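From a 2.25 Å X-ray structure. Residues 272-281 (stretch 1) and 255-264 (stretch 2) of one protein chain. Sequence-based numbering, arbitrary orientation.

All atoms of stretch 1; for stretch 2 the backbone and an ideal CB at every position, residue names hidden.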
# COMPACT_ATOMS: atom_id res chain seq x y z
N LEU A 272 -13.59 -23.61 13.50
CA LEU A 272 -12.41 -22.74 13.46
C LEU A 272 -11.89 -22.44 14.86
O LEU A 272 -10.68 -22.49 15.09
CB LEU A 272 -12.73 -21.43 12.72
CG LEU A 272 -13.18 -21.60 11.26
CD1 LEU A 272 -14.21 -20.55 10.88
CD2 LEU A 272 -11.99 -21.59 10.31
N TYR A 273 -12.81 -22.14 15.78
CA TYR A 273 -12.45 -21.91 17.18
C TYR A 273 -11.93 -23.18 17.88
O TYR A 273 -11.06 -23.09 18.75
CB TYR A 273 -13.62 -21.29 17.97
CG TYR A 273 -13.85 -19.83 17.63
CD1 TYR A 273 -12.88 -18.87 17.92
CD2 TYR A 273 -15.03 -19.40 17.01
CE1 TYR A 273 -13.07 -17.53 17.60
CE2 TYR A 273 -15.23 -18.07 16.69
CZ TYR A 273 -14.25 -17.14 16.99
OH TYR A 273 -14.43 -15.81 16.68
N LYS A 274 -12.44 -24.35 17.49
CA LYS A 274 -11.86 -25.62 17.94
C LYS A 274 -10.37 -25.67 17.60
O LYS A 274 -9.53 -25.86 18.49
CB LYS A 274 -12.59 -26.84 17.34
CG LYS A 274 -11.82 -28.16 17.46
CD LYS A 274 -12.68 -29.37 17.15
CE LYS A 274 -11.85 -30.65 17.21
NZ LYS A 274 -12.54 -31.81 16.58
N THR A 275 -10.05 -25.47 16.32
CA THR A 275 -8.66 -25.46 15.83
C THR A 275 -7.77 -24.47 16.59
O THR A 275 -6.62 -24.77 16.91
CB THR A 275 -8.59 -25.12 14.33
OG1 THR A 275 -9.60 -25.85 13.61
CG2 THR A 275 -7.21 -25.47 13.74
N ILE A 276 -8.32 -23.28 16.87
CA ILE A 276 -7.60 -22.23 17.59
C ILE A 276 -7.29 -22.65 19.03
O ILE A 276 -6.13 -22.59 19.46
CB ILE A 276 -8.39 -20.89 17.58
CG1 ILE A 276 -8.40 -20.30 16.17
CG2 ILE A 276 -7.78 -19.88 18.55
CD1 ILE A 276 -9.50 -19.28 15.92
N PHE A 277 -8.31 -23.10 19.76
CA PHE A 277 -8.16 -23.39 21.19
C PHE A 277 -7.33 -24.65 21.48
O PHE A 277 -6.55 -24.65 22.44
CB PHE A 277 -9.53 -23.44 21.90
CG PHE A 277 -10.20 -22.10 22.03
CD1 PHE A 277 -9.55 -21.04 22.66
CD2 PHE A 277 -11.48 -21.89 21.53
CE1 PHE A 277 -10.16 -19.80 22.79
CE2 PHE A 277 -12.10 -20.65 21.65
CZ PHE A 277 -11.44 -19.61 22.28
N GLU A 278 -7.49 -25.70 20.68
CA GLU A 278 -6.58 -26.86 20.79
C GLU A 278 -5.21 -26.55 20.17
O GLU A 278 -4.22 -27.20 20.51
CB GLU A 278 -7.20 -28.15 20.23
CG GLU A 278 -7.32 -28.27 18.72
CD GLU A 278 -8.03 -29.55 18.27
OE1 GLU A 278 -7.82 -30.00 17.12
OE2 GLU A 278 -8.80 -30.11 19.07
N GLY A 279 -5.16 -25.56 19.28
CA GLY A 279 -3.91 -24.93 18.88
C GLY A 279 -3.18 -24.27 20.04
O GLY A 279 -1.99 -24.47 20.21
N PHE A 280 -3.91 -23.49 20.85
CA PHE A 280 -3.35 -22.89 22.07
C PHE A 280 -2.88 -23.96 23.06
O PHE A 280 -1.81 -23.83 23.66
CB PHE A 280 -4.36 -21.98 22.79
CG PHE A 280 -4.74 -20.72 22.04
CD1 PHE A 280 -4.05 -20.28 20.90
CD2 PHE A 280 -5.79 -19.94 22.51
CE1 PHE A 280 -4.42 -19.11 20.25
CE2 PHE A 280 -6.16 -18.77 21.87
CZ PHE A 280 -5.48 -18.36 20.74
N ALA A 281 -3.69 -25.01 23.23
CA ALA A 281 -3.35 -26.15 24.09
C ALA A 281 -2.05 -26.85 23.65
O ALA A 281 -1.25 -27.25 24.49
CB ALA A 281 -4.50 -27.16 24.11
N UNK A 255 -2.12 -11.93 26.83
CA UNK A 255 -2.75 -10.65 26.50
C UNK A 255 -3.67 -10.64 25.26
O UNK A 255 -4.38 -9.65 25.04
CB UNK A 255 -1.65 -9.61 26.29
N UNK A 256 -3.68 -11.71 24.47
CA UNK A 256 -4.60 -11.82 23.32
C UNK A 256 -5.95 -12.48 23.63
O UNK A 256 -6.86 -12.42 22.81
CB UNK A 256 -3.91 -12.61 22.21
N UNK A 257 -6.08 -13.12 24.80
CA UNK A 257 -7.27 -13.93 25.11
C UNK A 257 -8.56 -13.12 25.27
O UNK A 257 -9.65 -13.64 25.02
CB UNK A 257 -7.02 -14.72 26.40
N UNK A 258 -8.43 -11.87 25.71
CA UNK A 258 -9.58 -10.96 25.81
C UNK A 258 -10.27 -10.69 24.45
O UNK A 258 -11.48 -10.45 24.42
CB UNK A 258 -9.12 -9.63 26.42
N UNK A 259 -9.52 -10.78 23.36
CA UNK A 259 -10.04 -10.56 21.99
C UNK A 259 -10.86 -11.71 21.42
O UNK A 259 -11.53 -11.54 20.39
CB UNK A 259 -8.87 -10.29 21.04
N UNK A 260 -10.79 -12.88 22.06
CA UNK A 260 -11.49 -14.08 21.60
C UNK A 260 -12.65 -14.41 22.53
O UNK A 260 -12.74 -13.86 23.63
CB UNK A 260 -10.53 -15.27 21.51
N UNK A 261 -13.55 -15.31 22.10
CA UNK A 261 -14.54 -15.87 23.02
C UNK A 261 -13.91 -16.77 24.11
O UNK A 261 -12.70 -17.03 24.07
CB UNK A 261 -15.57 -16.67 22.23
N UNK A 262 -14.71 -17.23 25.09
CA UNK A 262 -14.15 -18.04 26.18
C UNK A 262 -13.90 -19.50 25.76
O UNK A 262 -14.64 -20.04 24.93
CB UNK A 262 -15.09 -18.01 27.38
N UNK A 263 -12.87 -20.10 26.35
CA UNK A 263 -12.47 -21.48 26.03
C UNK A 263 -13.39 -22.50 26.71
O UNK A 263 -13.21 -22.85 27.88
CB UNK A 263 -11.02 -21.72 26.45
N UNK A 264 -14.39 -22.97 25.96
CA UNK A 264 -15.25 -24.07 26.45
C UNK A 264 -15.92 -24.80 25.28
O UNK A 264 -15.86 -24.36 24.12
CB UNK A 264 -16.32 -23.53 27.41

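Stretch 1 is a helix that turns three aromatic rings, Tyr273, Phe277 and Phe280, toward stretch 2, so the facing positions meet carbon surface and no charge.

At position 255 nothing of stretch 1 lies within reach, and the contact sets no preference; the residue is Ser255, whose OG is hydrogen-bonded elsewhere in the structure.

Position 256 points its CA-to-CB bond toward the helix, but the ideal CB has nothing of stretch 1 within 5.5 Å. A longer apolar chain such as leucine, isoleucine or methionine could cross the gap to Phe280. Ile256 does so, with chi1 p and chi2 t, bringing CD1 to 4.0 Å from Phe280 CZ.

Position 257 points sideways into open space, where many residues would fit. It is Leu257, whose end bends nearer to the helix without making contact. Positions 258 and 259, in the same 3-10 segment, are out of reach, so the helix sets no preference; they are Glu258 and Tyr259.

Position 260 is more demanding. Its CB points toward the helix, and the ideal CB lies 4.5 Å from Phe277 CZ and 5.2 Å from Tyr273 CE1. With aromatic carbon ahead, a medium-sized apolar chain suits, leucine, methionine or isoleucine among them. Leu260 spans two of the rings: CD1 meets the edge of Phe280, 3.6 Å from its CE2, while CD2 sits at the edge of Tyr273, 4.0 Å from its CE1.

At 261, phi of -67° and psi of 174° permit proline among many residues, and the CB again points toward the helix, 5.3 Å from Tyr273 CE1. A compact apolar group would pack there. Pro261 lays CG over one face of the Tyr273 ring, and its CD approaches Tyr273 CE1 to 3.7 Å. Its backbone O, which any residue would supply, lies at the edge of Phe277, 3.4 Å from CZ.

Position 262 points away, and phi of -79° is compatible with proline; the residue is Pro262.

At 263 the backbone itself passes over Phe277. The ideal CB points sideways, 4.1 Å from Phe277 CD1, leaving room for small or polar chains that skirt the ring. Asp263 places CA over the ring face in a CH-pi contact, 4.2 Å from the Phe277 centroid, and its OD2 lies 3.7 Å from Phe277 CD1.

Position 264 points away and could carry many residues; it is Asp264.

No hydrogen bond joins the stretches, so the contact rests on packing around the three rings.

Stretch 2 (255-264) SILEYLPPDD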
# COMPACT_ATOMS: atom_id res chain seq x y z
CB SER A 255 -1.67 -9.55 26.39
OG SER A 255 -0.52 -10.02 25.71
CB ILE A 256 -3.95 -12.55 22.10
CG1 ILE A 256 -3.87 -14.07 22.29
CG2 ILE A 256 -2.56 -11.98 21.80
CD1 ILE A 256 -3.69 -14.82 21.00
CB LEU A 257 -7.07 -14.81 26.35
CG LEU A 257 -6.29 -16.11 26.23
CD1 LEU A 257 -4.94 -15.88 25.61
CD2 LEU A 257 -6.16 -16.83 27.57
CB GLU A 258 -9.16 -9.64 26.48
CG GLU A 258 -8.23 -8.76 25.65
CD GLU A 258 -7.49 -7.72 26.48
OE1 GLU A 258 -6.82 -8.09 27.46
OE2 GLU A 258 -7.57 -6.52 26.15
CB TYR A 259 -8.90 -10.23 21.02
CG TYR A 259 -8.23 -8.95 21.38
CD1 TYR A 259 -8.73 -7.75 20.90
CD2 TYR A 259 -7.11 -8.92 22.21
CE1 TYR A 259 -8.13 -6.56 21.24
CE2 TYR A 259 -6.50 -7.73 22.56
CZ TYR A 259 -7.01 -6.55 22.07
OH TYR A 259 -6.44 -5.37 22.41
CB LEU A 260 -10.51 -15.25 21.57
CG LEU A 260 -9.41 -15.18 20.51
CD1 LEU A 260 -8.14 -15.86 20.99
CD2 LEU A 260 -9.89 -15.77 19.19
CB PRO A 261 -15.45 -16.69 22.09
CG PRO A 261 -15.24 -16.14 20.73
CD PRO A 261 -13.81 -15.70 20.70
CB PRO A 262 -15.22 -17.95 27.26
CG PRO A 262 -16.50 -17.78 26.52
CD PRO A 262 -16.18 -17.11 25.21
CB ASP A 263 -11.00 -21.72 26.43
CG ASP A 263 -10.37 -22.93 25.74
OD1 ASP A 263 -11.10 -23.80 25.21
OD2 ASP A 263 -9.12 -23.01 25.72
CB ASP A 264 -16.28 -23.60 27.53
CG ASP A 264 -17.38 -22.71 26.97
OD1 ASP A 264 -18.19 -23.21 26.17
OD2 ASP A 264 -17.48 -21.53 27.37
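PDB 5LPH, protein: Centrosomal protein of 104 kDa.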